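Local structure of probable TonB-dependent siderophore receptor PiuA (Acinetobacter baumannii, 5FP1) at residues 124-128 and 468-472; 362-368 and 405-411; 637-643 and 667-673. The protein probably binds iron-chelating siderophores at the cell surface and carries them across the outer membrane in the first step of iron uptake. One frame throughout, in Å; residues are numbered along the deposited sequence.

Interaction 1: residues 124-128 and 468-472. With C8E ((hydroxyethyloxy)tri(ethyloxy)octane), chain E.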
loop_
_atom_site.group_PDB
_atom_site.type_symbol
_atom_site.label_atom_id
_atom_site.label_comp_id
_atom_site.label_asym_id
_atom_site.label_seq_id
_atom_site.Cartn_x
_atom_site.Cartn_y
_atom_site.Cartn_z
ATOM N N ALA A 124 -0.253 4.343 14.657
ATOM C CA ALA A 124 -1.255 5.387 14.490
ATOM C C ALA A 124 -2.705 5.011 14.710
ATOM O O ALA A 124 -3.592 5.565 14.048
ATOM C CB ALA A 124 -1.077 5.993 13.102
ATOM N N SER A 125 -2.988 4.108 15.637
ATOM C CA SER A 125 -4.367 3.706 15.859
ATOM C C SER A 125 -5.246 4.840 16.358
ATOM O O SER A 125 -6.439 4.813 16.101
ATOM C CB SER A 125 -4.490 2.492 16.794
ATOM O OG SER A 125 -3.954 1.324 16.199
ATOM N N ALA A 126 -4.704 5.843 17.056
ATOM C CA ALA A 126 -5.573 6.925 17.528
ATOM C C ALA A 126 -6.187 7.686 16.348
ATOM O O ALA A 126 -7.269 8.291 16.457
ATOM C CB ALA A 126 -4.820 7.858 18.462
ATOM N N MET A 127 -5.486 7.670 15.210
ATOM C CA MET A 127 -5.953 8.339 14.015
ATOM C C MET A 127 -6.801 7.405 13.133
ATOM O O MET A 127 -7.685 7.862 12.419
ATOM C CB MET A 127 -4.770 8.865 13.194
ATOM C CG MET A 127 -3.981 9.904 13.957
ATOM S SD MET A 127 -2.780 10.718 12.909
ATOM C CE MET A 127 -3.851 11.765 11.944
ATOM N N GLY A 128 -6.531 6.106 13.186
ATOM C CA GLY A 128 -7.136 5.178 12.224
ATOM C C GLY A 128 -7.860 3.962 12.768
ATOM O O GLY A 128 -8.508 3.244 12.003
ATOM N N VAL A 468 -8.439 0.678 23.603
ATOM C CA VAL A 468 -8.224 2.111 23.623
ATOM C C VAL A 468 -6.817 2.355 23.141
ATOM O O VAL A 468 -5.887 1.676 23.587
ATOM C CB VAL A 468 -8.376 2.650 25.069
ATOM C CG1 VAL A 468 -7.972 4.123 25.166
ATOM C CG2 VAL A 468 -9.807 2.438 25.528
ATOM N N THR A 469 -6.653 3.307 22.233
ATOM C CA THR A 469 -5.330 3.666 21.779
ATOM C C THR A 469 -5.130 5.167 21.933
ATOM O O THR A 469 -6.103 5.944 22.092
ATOM C CB THR A 469 -5.090 3.253 20.312
ATOM O OG1 THR A 469 -6.092 3.826 19.475
ATOM C CG2 THR A 469 -5.154 1.766 20.197
ATOM N N TYR A 470 -3.873 5.583 21.930
ATOM C CA TYR A 470 -3.607 6.991 22.119
ATOM C C TYR A 470 -2.331 7.509 21.525
ATOM O O TYR A 470 -1.509 6.769 20.989
ATOM C CB TYR A 470 -3.688 7.318 23.613
ATOM C CG TYR A 470 -2.662 6.613 24.467
ATOM C CD1 TYR A 470 -2.908 5.339 24.981
ATOM C CD2 TYR A 470 -1.478 7.241 24.813
ATOM C CE1 TYR A 470 -1.963 4.698 25.778
ATOM C CE2 TYR A 470 -0.536 6.615 25.627
ATOM C CZ TYR A 470 -0.776 5.341 26.097
ATOM O OH TYR A 470 0.173 4.726 26.904
ATOM N N GLN A 471 -2.185 8.825 21.601
ATOM C CA GLN A 471 -0.981 9.483 21.198
ATOM C C GLN A 471 -0.761 10.688 22.096
ATOM O O GLN A 471 -1.720 11.340 22.516
ATOM C CB GLN A 471 -1.025 9.913 19.726
ATOM C CG GLN A 471 -1.873 11.103 19.373
ATOM C CD GLN A 471 -2.027 11.279 17.854
ATOM O OE1 GLN A 471 -2.238 10.312 17.129
ATOM N NE2 GLN A 471 -1.923 12.512 17.378
ATOM N N ALA A 472 0.502 10.975 22.371
ATOM C CA ALA A 472 0.884 12.151 23.136
ATOM C C ALA A 472 2.200 12.650 22.600
ATOM O O ALA A 472 3.149 11.870 22.424
ATOM C CB ALA A 472 1.028 11.790 24.617
HETATM C C1 C8E E . -12.628 8.994 23.479
HETATM C C2 C8E E . -12.599 7.598 24.063
HETATM C C3 C8E E . -12.627 7.664 25.579
HETATM C C4 C8E E . -11.864 6.516 26.235
HETATM C C5 C8E E . -12.801 5.399 26.686
HETATM C C6 C8E E . -12.264 4.658 27.909
HETATM C C7 C8E E . -13.146 3.458 28.253
HETATM C C8 C8E E . -12.332 2.203 28.569
HETATM O O9 C8E E . -12.764 1.121 27.738
HETATM C C10 C8E E . -12.177 -0.133 28.104
HETATM C C11 C8E E . -11.522 -0.782 26.881
HETATM O O12 C8E E . -10.671 -1.884 27.227
HETATM C C13 C8E E . -9.761 -1.627 28.302
HETATM C C14 C8E E . -8.940 -0.364 28.047
HETATM O O15 C8E E . -8.224 0.020 29.223
HETATM C C16 C8E E . -8.946 0.930 30.052
HETATM C C17 C8E E . -8.187 2.246 30.139
HETATM O O18 C8E E . -9.097 3.297 30.460
HETATM C C19 C8E E . -8.673 4.532 29.889
HETATM C C20 C8E E . -9.600 5.655 30.330
HETATM O O21 C8E E . -9.385 6.789 29.482
HETATM O O HOH W 1 -2.005 6.006 18.228
#
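S125 and T469 meet flank to flank, the serine CB lying against both branches of the threonine, 3.4 Å from T469 OG1 and 3.5 Å from T469 CG2. The hydroxyl of T469 stands between its own backbone N and carbonyl carbon (chi1 56°), which places OG1 beside the start of the short helix 125-128; it approaches A126 N but at an angle too poor for a hydrogen bond. That amide is served by a water instead, which accepts from A126 N and donates to Y470 O, each at 2.9 Å. The methyl of A126 points at the strand and rests 3.9 Å from Y470 CA. Next to it, the amide oxygen of Q471 touches carbon: OE1 is 3.6 Å from M127 CG, where the two long side chains cross obliquely. The other end of that amide, NE2, is held by D436. S125 OG likewise turns to G129 O and to the backbone of A492 in the barrel. No direct hydrogen bond joins the two segments. Together they form part of the plug-to-wall interface of a TonB-dependent receptor: helix 125-128 belongs to the plug, and strand 459-476 runs in the barrel between strands 433-450 and 482-493.

Interaction 2: residues 362-368 and 405-411. With C8E ((hydroxyethyloxy)tri(ethyloxy)octane), chain D; C8E ((hydroxyethyloxy)tri(ethyloxy)octane), chain G.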
loop_
_atom_site.group_PDB
_atom_site.type_symbol
_atom_site.label_atom_id
_atom_site.label_comp_id
_atom_site.label_asym_id
_atom_site.label_seq_id
_atom_site.Cartn_x
_atom_site.Cartn_y
_atom_site.Cartn_z
ATOM N N LYS A 362 -15.950 -15.362 -0.034
ATOM C CA LYS A 362 -14.684 -15.828 -0.592
ATOM C C LYS A 362 -14.772 -17.254 -1.079
ATOM O O LYS A 362 -15.276 -18.150 -0.369
ATOM C CB LYS A 362 -13.550 -15.715 0.447
ATOM C CG LYS A 362 -12.150 -16.038 -0.097
ATOM C CD LYS A 362 -11.733 -17.499 0.026
ATOM C CE LYS A 362 -10.352 -17.757 -0.576
ATOM N NZ LYS A 362 -9.908 -19.176 -0.552
ATOM N N GLY A 363 -14.214 -17.472 -2.273
ATOM C CA GLY A 363 -14.047 -18.813 -2.832
ATOM C C GLY A 363 -12.698 -18.907 -3.530
ATOM O O GLY A 363 -11.833 -17.987 -3.437
ATOM N N GLY A 364 -12.534 -19.978 -4.285
ATOM C CA GLY A 364 -11.328 -20.173 -5.076
ATOM C C GLY A 364 -11.644 -21.192 -6.131
ATOM O O GLY A 364 -12.825 -21.576 -6.306
ATOM N N TYR A 365 -10.614 -21.663 -6.819
ATOM C CA TYR A 365 -10.814 -22.584 -7.945
ATOM C C TYR A 365 -10.323 -23.970 -7.634
ATOM O O TYR A 365 -9.241 -24.149 -7.037
ATOM C CB TYR A 365 -10.172 -22.061 -9.240
ATOM C CG TYR A 365 -10.900 -20.860 -9.804
ATOM C CD1 TYR A 365 -12.063 -21.005 -10.556
ATOM C CD2 TYR A 365 -10.443 -19.573 -9.559
ATOM C CE1 TYR A 365 -12.739 -19.908 -11.053
ATOM C CE2 TYR A 365 -11.105 -18.479 -10.058
ATOM C CZ TYR A 365 -12.262 -18.644 -10.792
ATOM O OH TYR A 365 -12.911 -17.518 -11.243
ATOM N N ASN A 366 -11.165 -24.949 -7.968
ATOM C CA ASN A 366 -10.696 -26.327 -8.126
ATOM C C ASN A 366 -10.201 -26.508 -9.558
ATOM O O ASN A 366 -10.731 -25.891 -10.497
ATOM C CB ASN A 366 -11.808 -27.334 -7.857
ATOM C CG ASN A 366 -12.131 -27.476 -6.381
ATOM O OD1 ASN A 366 -11.279 -27.302 -5.518
ATOM N ND2 ASN A 366 -13.368 -27.829 -6.098
ATOM N N ILE A 367 -9.192 -27.357 -9.705
ATOM C CA ILE A 367 -8.680 -27.777 -10.999
ATOM C C ILE A 367 -9.095 -29.241 -11.200
ATOM O O ILE A 367 -8.900 -30.054 -10.309
ATOM C CB ILE A 367 -7.149 -27.705 -11.026
ATOM C CG1 ILE A 367 -6.664 -26.469 -10.245
ATOM C CG2 ILE A 367 -6.674 -27.657 -12.454
ATOM C CD1 ILE A 367 -5.291 -26.661 -9.605
ATOM N N ILE A 368 -9.669 -29.549 -12.360
ATOM C CA ILE A 368 -10.230 -30.879 -12.621
ATOM C C ILE A 368 -9.634 -31.389 -13.923
ATOM O O ILE A 368 -9.696 -30.704 -14.939
ATOM C CB ILE A 368 -11.760 -30.834 -12.717
ATOM C CG1 ILE A 368 -12.346 -30.156 -11.463
ATOM C CG2 ILE A 368 -12.332 -32.246 -12.889
ATOM C CD1 ILE A 368 -13.839 -29.998 -11.473
ATOM N N ARG A 405 -9.691 -28.054 -16.452
ATOM C CA ARG A 405 -10.837 -27.171 -16.245
ATOM C C ARG A 405 -10.750 -26.561 -14.854
ATOM O O ARG A 405 -10.358 -27.224 -13.890
ATOM C CB ARG A 405 -12.131 -28.010 -16.337
ATOM C CG ARG A 405 -13.436 -27.249 -16.243
ATOM C CD ARG A 405 -14.603 -28.116 -16.726
ATOM N NE ARG A 405 -14.689 -29.397 -16.021
ATOM C CZ ARG A 405 -15.315 -29.568 -14.857
ATOM N NH1 ARG A 405 -15.905 -28.539 -14.248
ATOM N NH2 ARG A 405 -15.342 -30.765 -14.286
ATOM N N LEU A 406 -11.150 -25.306 -14.751
ATOM C CA LEU A 406 -11.266 -24.620 -13.467
ATOM C C LEU A 406 -12.710 -24.586 -13.052
ATOM O O LEU A 406 -13.592 -24.320 -13.881
ATOM C CB LEU A 406 -10.744 -23.188 -13.591
ATOM C CG LEU A 406 -9.243 -23.098 -13.863
ATOM C CD1 LEU A 406 -8.809 -21.678 -14.049
ATOM C CD2 LEU A 406 -8.401 -23.749 -12.786
ATOM N N GLN A 407 -12.979 -24.833 -11.776
ATOM C CA GLN A 407 -14.335 -24.710 -11.295
ATOM C C GLN A 407 -14.388 -23.935 -9.995
ATOM O O GLN A 407 -13.690 -24.259 -9.046
ATOM C CB GLN A 407 -14.926 -26.098 -11.064
ATOM C CG GLN A 407 -16.344 -26.102 -10.542
ATOM C CD GLN A 407 -17.033 -27.427 -10.797
ATOM O OE1 GLN A 407 -17.441 -27.722 -11.918
ATOM N NE2 GLN A 407 -17.147 -28.239 -9.761
ATOM N N ALA A 408 -15.258 -22.947 -9.943
ATOM C CA ALA A 408 -15.350 -22.092 -8.760
ATOM C C ALA A 408 -15.862 -22.916 -7.586
ATOM O O ALA A 408 -16.702 -23.800 -7.761
ATOM C CB ALA A 408 -16.273 -20.913 -9.039
ATOM N N ARG A 409 -15.353 -22.630 -6.398
ATOM C CA ARG A 409 -15.662 -23.368 -5.178
ATOM C C ARG A 409 -15.791 -22.330 -4.039
ATOM O O ARG A 409 -14.853 -21.588 -3.808
ATOM C CB ARG A 409 -14.499 -24.308 -4.843
ATOM C CG ARG A 409 -14.636 -25.116 -3.555
ATOM C CD ARG A 409 -13.281 -25.564 -2.988
ATOM N NE ARG A 409 -12.511 -24.382 -2.621
ATOM C CZ ARG A 409 -11.424 -23.939 -3.244
ATOM N NH1 ARG A 409 -10.867 -24.629 -4.237
ATOM N NH2 ARG A 409 -10.881 -22.803 -2.848
ATOM N N PRO A 410 -16.924 -22.309 -3.310
ATOM C CA PRO A 410 -17.079 -21.365 -2.194
ATOM C C PRO A 410 -16.352 -21.872 -0.961
ATOM O O PRO A 410 -16.273 -23.072 -0.764
ATOM C CB PRO A 410 -18.601 -21.325 -1.975
ATOM C CG PRO A 410 -19.050 -22.712 -2.365
ATOM C CD PRO A 410 -18.118 -23.162 -3.482
ATOM N N ASP A 411 -15.790 -20.971 -0.147
ATOM C CA ASP A 411 -15.027 -21.370 1.040
ATOM C C ASP A 411 -15.609 -20.812 2.338
ATOM O O ASP A 411 -15.825 -21.568 3.307
ATOM C CB ASP A 411 -13.553 -20.973 0.939
ATOM C CG ASP A 411 -12.838 -21.687 -0.196
ATOM O OD1 ASP A 411 -12.964 -22.931 -0.303
ATOM O OD2 ASP A 411 -12.148 -21.009 -0.980
HETATM C C1 C8E D . -17.628 -14.279 -4.577
HETATM C C2 C8E D . -17.067 -15.569 -4.017
HETATM C C3 C8E D . -17.846 -16.736 -4.611
HETATM C C4 C8E D . -16.922 -17.823 -5.120
HETATM C C5 C8E D . -17.591 -19.188 -5.122
HETATM C C6 C8E D . -18.870 -19.226 -5.938
HETATM C C7 C8E D . -19.431 -20.637 -5.912
HETATM C C8 C8E D . -19.919 -21.092 -7.277
HETATM O O9 C8E D . -20.408 -22.429 -7.144
HETATM C C1 C8E G . -18.893 -18.023 -0.295
HETATM C C2 C8E G . -20.063 -18.032 0.685
HETATM C C3 C8E G . -19.865 -19.087 1.761
HETATM C C4 C8E G . -21.030 -19.192 2.736
HETATM C C5 C8E G . -20.558 -19.473 4.162
HETATM C C6 C8E G . -21.607 -20.256 4.966
HETATM C C7 C8E G . -22.718 -19.390 5.549
HETATM C C8 C8E G . -23.583 -20.220 6.500
HETATM O O9 C8E G . -23.786 -19.530 7.734
HETATM O O HOH W 2 -15.205 -28.465 -8.323
#
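R409 and D411 close on K362 to make the dense end of this antiparallel strand pair in the barrel domain. R409 grips the carboxylate side-on, with R409 NE 2.8 Å from D411 OD1. The second bond of the grip runs from R409 NH2 to D411 OD2 at 2.9 Å. K362 NZ reaches D411 OD2 as well, also at 2.9 Å but from above the carboxylate plane, and the lysine makes a cation-pi contact with W501. A bend at chi2 (-91°) swings its chain toward the aspartate. The remaining guanidinium nitrogen, R409 NH1, bonds N366 OD1 at 3.0 Å; the oxygen lies in the guanidinium plane, whereas the nitrogen sits above the amide plane, and the two planes are 54° apart. A further bond from R409 NH1 to Y365 O is weak. G364 lies under one face of the R409 guanidinium, and G363, also without a side chain, lets its CA come to 4.0 Å from P410 CA.

Toward R405 the pair faces solvent, although the backbone ladder continues through I368 and R405. The guanidinium of R405 lies over I368, with R405 NH2 3.3 Å from I368 CD1, and its NH1 bonds Q407 OE1 along its own strand; both polar residues are exposed. Y365, L406 and A408 occupy the other face, where the tyrosine hydroxyl bonds D298. Detergent chains lie against G363 and P410.

Two cationic groups, K362 and R409, thus converge on one anion, D411, and their charges probably favour its ionised form.

Interaction 3: residues 637-643 and 667-673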
loop_
_atom_site.group_PDB
_atom_site.type_symbol
_atom_site.label_atom_id
_atom_site.label_comp_id
_atom_site.label_asym_id
_atom_site.label_seq_id
_atom_site.Cartn_x
_atom_site.Cartn_y
_atom_site.Cartn_z
ATOM N N GLN A 637 11.798 26.510 -21.420
ATOM C CA GLN A 637 10.796 25.581 -21.921
ATOM C C GLN A 637 11.182 24.100 -21.698
ATOM O O GLN A 637 10.536 23.213 -22.252
ATOM C CB GLN A 637 10.576 25.811 -23.423
ATOM C CG GLN A 637 9.657 26.981 -23.761
ATOM C CD GLN A 637 9.177 26.948 -25.211
ATOM O OE1 GLN A 637 9.955 26.693 -26.133
ATOM N NE2 GLN A 637 7.889 27.203 -25.415
ATOM N N LEU A 638 12.254 23.841 -20.951
ATOM C CA LEU A 638 12.795 22.480 -20.845
ATOM C C LEU A 638 13.258 22.141 -19.441
ATOM O O LEU A 638 14.221 22.716 -18.931
ATOM C CB LEU A 638 13.963 22.238 -21.809
ATOM C CG LEU A 638 14.568 20.826 -21.771
ATOM C CD1 LEU A 638 13.558 19.789 -22.247
ATOM C CD2 LEU A 638 15.832 20.727 -22.609
ATOM N N THR A 639 12.572 21.171 -18.844
ATOM C CA THR A 639 12.951 20.610 -17.558
ATOM C C THR A 639 13.495 19.199 -17.748
ATOM O O THR A 639 12.939 18.400 -18.525
ATOM C CB THR A 639 11.719 20.555 -16.631
ATOM O OG1 THR A 639 11.212 21.875 -16.471
ATOM C CG2 THR A 639 12.070 19.986 -15.267
ATOM N N VAL A 640 14.582 18.903 -17.051
ATOM C CA VAL A 640 15.175 17.570 -17.056
ATOM C C VAL A 640 15.172 17.032 -15.617
ATOM O O VAL A 640 15.489 17.766 -14.678
ATOM C CB VAL A 640 16.612 17.599 -17.583
ATOM C CG1 VAL A 640 17.281 16.255 -17.385
ATOM C CG2 VAL A 640 16.619 17.976 -19.058
ATOM N N GLY A 641 14.789 15.765 -15.454
ATOM C CA GLY A 641 14.757 15.122 -14.118
ATOM C C GLY A 641 15.580 13.854 -14.037
ATOM O O GLY A 641 15.745 13.140 -15.026
ATOM N N ALA A 642 16.104 13.583 -12.852
ATOM C CA ALA A 642 16.878 12.396 -12.590
ATOM C C ALA A 642 16.485 11.820 -11.227
ATOM O O ALA A 642 16.275 12.557 -10.260
ATOM C CB ALA A 642 18.363 12.702 -12.592
ATOM N N GLY A 643 16.433 10.492 -11.161
ATOM C CA GLY A 643 16.120 9.803 -9.916
ATOM C C GLY A 643 17.022 8.640 -9.661
ATOM O O GLY A 643 17.596 8.044 -10.598
ATOM N N ASP A 667 16.198 6.579 -12.878
ATOM C CA ASP A 667 15.164 7.060 -13.765
ATOM C C ASP A 667 15.542 8.425 -14.329
ATOM O O ASP A 667 16.323 9.163 -13.725
ATOM C CB ASP A 667 13.843 7.161 -13.023
ATOM C CG ASP A 667 13.360 5.802 -12.524
ATOM O OD1 ASP A 667 12.988 4.962 -13.374
ATOM O OD2 ASP A 667 13.394 5.557 -11.295
ATOM N N ALA A 668 14.973 8.756 -15.471
ATOM C CA ALA A 668 15.153 10.092 -16.038
ATOM C C ALA A 668 13.912 10.611 -16.690
ATOM O O ALA A 668 13.030 9.843 -17.095
ATOM C CB ALA A 668 16.316 10.092 -17.017
ATOM N N MET A 669 13.843 11.939 -16.829
ATOM C CA MET A 669 12.713 12.568 -17.431
ATOM C C MET A 669 13.139 13.857 -18.191
ATOM O O MET A 669 14.077 14.529 -17.802
ATOM C CB MET A 669 11.720 12.937 -16.332
ATOM C CG MET A 669 10.409 13.533 -16.781
ATOM S SD MET A 669 10.424 15.344 -16.922
ATOM C CE MET A 669 10.530 15.832 -15.207
ATOM N N ALA A 670 12.388 14.188 -19.225
ATOM C CA ALA A 670 12.469 15.493 -19.874
ATOM C C ALA A 670 11.078 15.939 -20.269
ATOM O O ALA A 670 10.317 15.193 -20.875
ATOM C CB ALA A 670 13.363 15.413 -21.107
ATOM N N ARG A 671 10.777 17.186 -19.942
ATOM C CA ARG A 671 9.518 17.799 -20.212
ATOM C C ARG A 671 9.748 19.075 -21.034
ATOM O O ARG A 671 10.405 19.996 -20.553
ATOM C CB ARG A 671 8.861 18.228 -18.919
ATOM C CG ARG A 671 7.517 18.880 -19.164
ATOM C CD ARG A 671 6.576 18.802 -17.963
ATOM N NE ARG A 671 7.230 19.248 -16.753
ATOM C CZ ARG A 671 7.447 18.493 -15.678
ATOM N NH1 ARG A 671 7.046 17.223 -15.625
ATOM N NH2 ARG A 671 8.051 19.031 -14.643
ATOM N N TYR A 672 9.172 19.127 -22.228
ATOM C CA TYR A 672 9.301 20.306 -23.104
ATOM C C TYR A 672 7.970 21.011 -23.205
ATOM O O TYR A 672 6.963 20.409 -23.597
ATOM C CB TYR A 672 9.802 19.918 -24.502
ATOM C CG TYR A 672 10.038 21.124 -25.415
ATOM C CD1 TYR A 672 11.146 21.938 -25.249
ATOM C CD2 TYR A 672 9.136 21.451 -26.415
ATOM C CE1 TYR A 672 11.359 23.037 -26.063
ATOM C CE2 TYR A 672 9.338 22.549 -27.233
ATOM C CZ TYR A 672 10.450 23.337 -27.048
ATOM O OH TYR A 672 10.653 24.428 -27.857
ATOM N N ASN A 673 7.954 22.298 -22.848
ATOM C CA ASN A 673 6.761 23.110 -23.022
ATOM C C ASN A 673 6.638 23.532 -24.478
ATOM O O ASN A 673 7.391 24.383 -24.953
ATOM C CB ASN A 673 6.791 24.343 -22.111
ATOM C CG ASN A 673 7.117 24.001 -20.674
ATOM O OD1 ASN A 673 8.119 24.465 -20.122
ATOM N ND2 ASN A 673 6.282 23.166 -20.060
HETATM O O HOH W 3 9.588 22.279 -19.056
#
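Y672 lays its ring beside the backbone carbonyl of Q637, with CD1 3.3 Å from Q637 O, at the open end of the beta hairpin formed by strands 638-651 and 659-673 of the TonB-dependent receptor barrel. The ring is brought there by CG standing anti to the backbone N (chi1 -176°). The glutamine chain slants past the tyrosine, its amide plane turned 67° from the ring, and Q637 OE1 comes to 2.9 Å from Y672 OH. L638 CD1 meets the tyrosine at the ring edge. L638, V640, A642, A668, A670 and Y672 share this face, which is apolar apart from the tyrosine hydroxyl.

On the other face T639 and R671 lie side by side, the threonine CG2 4.2 Å from R671 NH2. The guanidinium looks beyond the hairpin, to Q681 of the next strand and to D54 in a salt bridge with helix 49-55. D667, farther along, pairs with R665.

Paired backbone bonds run through T639 with R671, G641 with M669 and G643 with D667; the shortest, G641 N to M669 O, measures 2.7 Å. Near the end of the ladder one water accepts from T639 OG1 and donates to both R671 O and N673 OD1, each of those oxygens 2.8 Å from it.

The three contacts belong to one receptor chain but lie far apart, and no pair touches. The centres of interactions 1 and 2 are 40 Å apart. Those of interactions 1 and 3 are 41 Å apart, and those of interactions 2 and 3 are 48 Å apart. Interaction 1 joins plug to barrel, whereas interactions 2 and 3 pair neighbouring strands within the barrel. Along the sequence, interaction 2 falls between the two segments of interaction 1, and interaction 3 follows both. R671 of interaction 3 also reaches the plug side through D54, so two of the sites connect these domains. Detergent touches interactions 1 and 2, while at interaction 3 a bound detergent molecule lies about 12 Å from G643.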